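Local coordinates for tail protein, 43 kDa (Neisseria meningitidis MC58, PDB 3D37) that is of unknown function but probably serves as a baseplate hub component of a phage tail, at residues R92-F97 against P125-V130. Sequence-based numbering, arbitrary orientation.
Sequences RDLAGF and PQIKAV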
loop_
_atom_site.group_PDB
_atom_site.type_symbol
_atom_site.label_atom_id
_atom_site.label_comp_id
_atom_site.label_asym_id
_atom_site.label_seq_id
_atom_site.Cartn_x
_atom_site.Cartn_y
_atom_site.Cartn_z
ATOM N N ARG A 92 -20.204 -2.064 25.111
ATOM C CA ARG A 92 -19.961 -3.279 25.890
ATOM C C ARG A 92 -21.273 -3.867 26.347
ATOM O O ARG A 92 -22.287 -3.174 26.352
ATOM C CB ARG A 92 -19.085 -2.951 27.091
ATOM C CG ARG A 92 -17.649 -2.518 26.680
ATOM C CD ARG A 92 -16.852 -2.168 27.915
ATOM N NE ARG A 92 -17.511 -1.068 28.594
ATOM C CZ ARG A 92 -17.286 -0.645 29.832
ATOM N NH1 ARG A 92 -16.446 -1.287 30.633
ATOM N NH2 ARG A 92 -18.001 0.382 30.286
ATOM N N ASP A 93 -21.236 -5.148 26.712
ATOM C CA ASP A 93 -22.384 -5.817 27.375
ATOM C C ASP A 93 -22.585 -5.305 28.822
ATOM O O ASP A 93 -21.870 -4.419 29.271
ATOM C CB ASP A 93 -22.280 -7.361 27.291
ATOM C CG ASP A 93 -21.234 -7.931 28.218
ATOM O OD1 ASP A 93 -20.655 -7.175 29.031
ATOM O OD2 ASP A 93 -20.921 -9.128 28.093
ATOM N N LEU A 94 -23.573 -5.857 29.536
ATOM C CA LEU A 94 -23.958 -5.311 30.829
ATOM C C LEU A 94 -22.910 -5.567 31.911
ATOM O O LEU A 94 -22.958 -4.947 32.972
ATOM C CB LEU A 94 -25.336 -5.839 31.260
ATOM C CG LEU A 94 -26.533 -5.637 30.328
ATOM C CD1 LEU A 94 -27.802 -6.333 30.928
ATOM C CD2 LEU A 94 -26.785 -4.172 30.063
ATOM N N ALA A 95 -21.962 -6.478 31.649
ATOM C CA ALA A 95 -20.812 -6.659 32.535
ATOM C C ALA A 95 -20.019 -5.405 32.637
ATOM O O ALA A 95 -19.336 -5.258 33.573
ATOM C CB ALA A 95 -19.909 -7.795 32.045
ATOM N N GLY A 96 -20.054 -4.519 31.634
ATOM C CA GLY A 96 -19.421 -3.205 31.725
ATOM C C GLY A 96 -19.716 -2.420 33.004
ATOM O O GLY A 96 -18.830 -1.825 33.550
ATOM N N PHE A 97 -20.969 -2.408 33.465
ATOM C CA PHE A 97 -21.311 -1.888 34.780
ATOM C C PHE A 97 -20.526 -2.529 35.942
ATOM O O PHE A 97 -19.966 -1.842 36.790
ATOM C CB PHE A 97 -22.798 -2.116 35.077
ATOM C CG PHE A 97 -23.727 -1.277 34.237
ATOM C CD1 PHE A 97 -23.778 0.114 34.411
ATOM C CD2 PHE A 97 -24.574 -1.888 33.293
ATOM C CE1 PHE A 97 -24.645 0.888 33.655
ATOM C CE2 PHE A 97 -25.442 -1.126 32.524
ATOM C CZ PHE A 97 -25.490 0.275 32.713
ATOM N N PRO A 125 -30.644 -3.435 37.786
ATOM C CA PRO A 125 -31.864 -4.137 37.450
ATOM C C PRO A 125 -31.950 -4.397 35.991
ATOM O O PRO A 125 -32.717 -5.278 35.571
ATOM C CB PRO A 125 -32.983 -3.199 37.948
ATOM C CG PRO A 125 -32.359 -1.882 38.061
ATOM C CD PRO A 125 -30.923 -2.116 38.383
ATOM N N GLN A 126 -31.154 -3.627 35.239
ATOM C CA GLN A 126 -30.865 -3.876 33.840
ATOM C C GLN A 126 -30.430 -5.362 33.589
ATOM O O GLN A 126 -30.800 -5.991 32.577
ATOM C CB GLN A 126 -29.876 -2.773 33.294
ATOM C CG GLN A 126 -28.756 -2.187 34.310
ATOM C CD GLN A 126 -29.007 -0.778 35.065
ATOM O OE1 GLN A 126 -30.032 -0.489 35.538
ATOM N NE2 GLN A 126 -27.991 -0.014 35.201
ATOM N N ILE A 127 -29.703 -5.943 34.546
ATOM C CA ILE A 127 -29.476 -7.403 34.586
ATOM C C ILE A 127 -30.735 -8.038 35.228
ATOM O O ILE A 127 -30.910 -8.019 36.441
ATOM C CB ILE A 127 -28.154 -7.775 35.374
ATOM C CG1 ILE A 127 -26.936 -7.061 34.768
ATOM C CG2 ILE A 127 -27.923 -9.294 35.383
ATOM C CD1 ILE A 127 -25.705 -6.954 35.689
ATOM N N LYS A 128 -31.600 -8.604 34.394
ATOM C CA LYS A 128 -32.942 -8.999 34.805
ATOM C C LYS A 128 -33.085 -10.447 35.289
ATOM O O LYS A 128 -34.153 -10.804 35.787
ATOM C CB LYS A 128 -33.929 -8.763 33.665
ATOM C CG LYS A 128 -34.286 -7.316 33.397
ATOM C CD LYS A 128 -35.069 -7.194 32.102
ATOM C CE LYS A 128 -35.464 -5.729 31.817
ATOM N NZ LYS A 128 -35.764 -5.457 30.348
ATOM N N ALA A 129 -32.046 -11.276 35.141
ATOM C CA ALA A 129 -32.006 -12.603 35.776
ATOM C C ALA A 129 -30.580 -13.015 36.042
ATOM O O ALA A 129 -29.664 -12.654 35.284
ATOM C CB ALA A 129 -32.691 -13.662 34.927
ATOM N N VAL A 130 -30.394 -13.754 37.141
ATOM C CA VAL A 130 -29.125 -14.405 37.455
ATOM C C VAL A 130 -29.375 -15.927 37.534
ATOM O O VAL A 130 -30.269 -16.385 38.241
ATOM C CB VAL A 130 -28.529 -13.864 38.753
ATOM C CG1 VAL A 130 -27.108 -14.364 38.956
ATOM C CG2 VAL A 130 -28.594 -12.341 38.747
#
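Leu94 and Phe97 pack against Gln126 and Ile127, in the loop that follows helix 113-121. The contact is mainly van der Waals packing. Leu94 sends CD1 to the backbone of Gln126, where it lies 3.4 Å from Gln126 O and 3.9 Å from Gln126 C. Its chi2 of 176° sets CD1 anti to CA, which extends this methyl toward the loop. Ile127 meets the same leucine from the loop side. Ile127 CG1 is 4.0 Å from both Leu94 CB and Leu94 CD1, so one methylene touches the root and the tip of the leucine. CG1, the branch beside the backbone N of Ile127, is the one that reaches Leu94.

Gln126 also reaches Phe97. Its chain bends at chi2 and brings the amide over one face of the ring, near the CZ rim rather than the centre. Amide and ring planes are 61° apart, so this is not a flat stack. Lower in the chain, Gln126 CG lies 3.9 Å from Phe97 CE2. The Phe97 ring also stacks with Trp124, and Phe97 and Ile72 touch. His246 of a second subunit packs on both Phe97 and Gln126, so this end of the contact adjoins a subunit interface.

Asp93 comes just ahead of the turn that leads into the helix. Asp93 OD1 accepts a weak capping bond from Ala95 N at 3.0 Å, with an N-H...O angle of 129°. Asp93 O also accepts from Gly96 N. The arrangement is an aspartate-capped strand-to-helix junction: strand 84-93 passes into helix 95-100, with Leu94 of the turn and Phe97 of the helix packed on the loop that leads to strand 130-133, within the gp44-like second domain of a phage baseplate hub family.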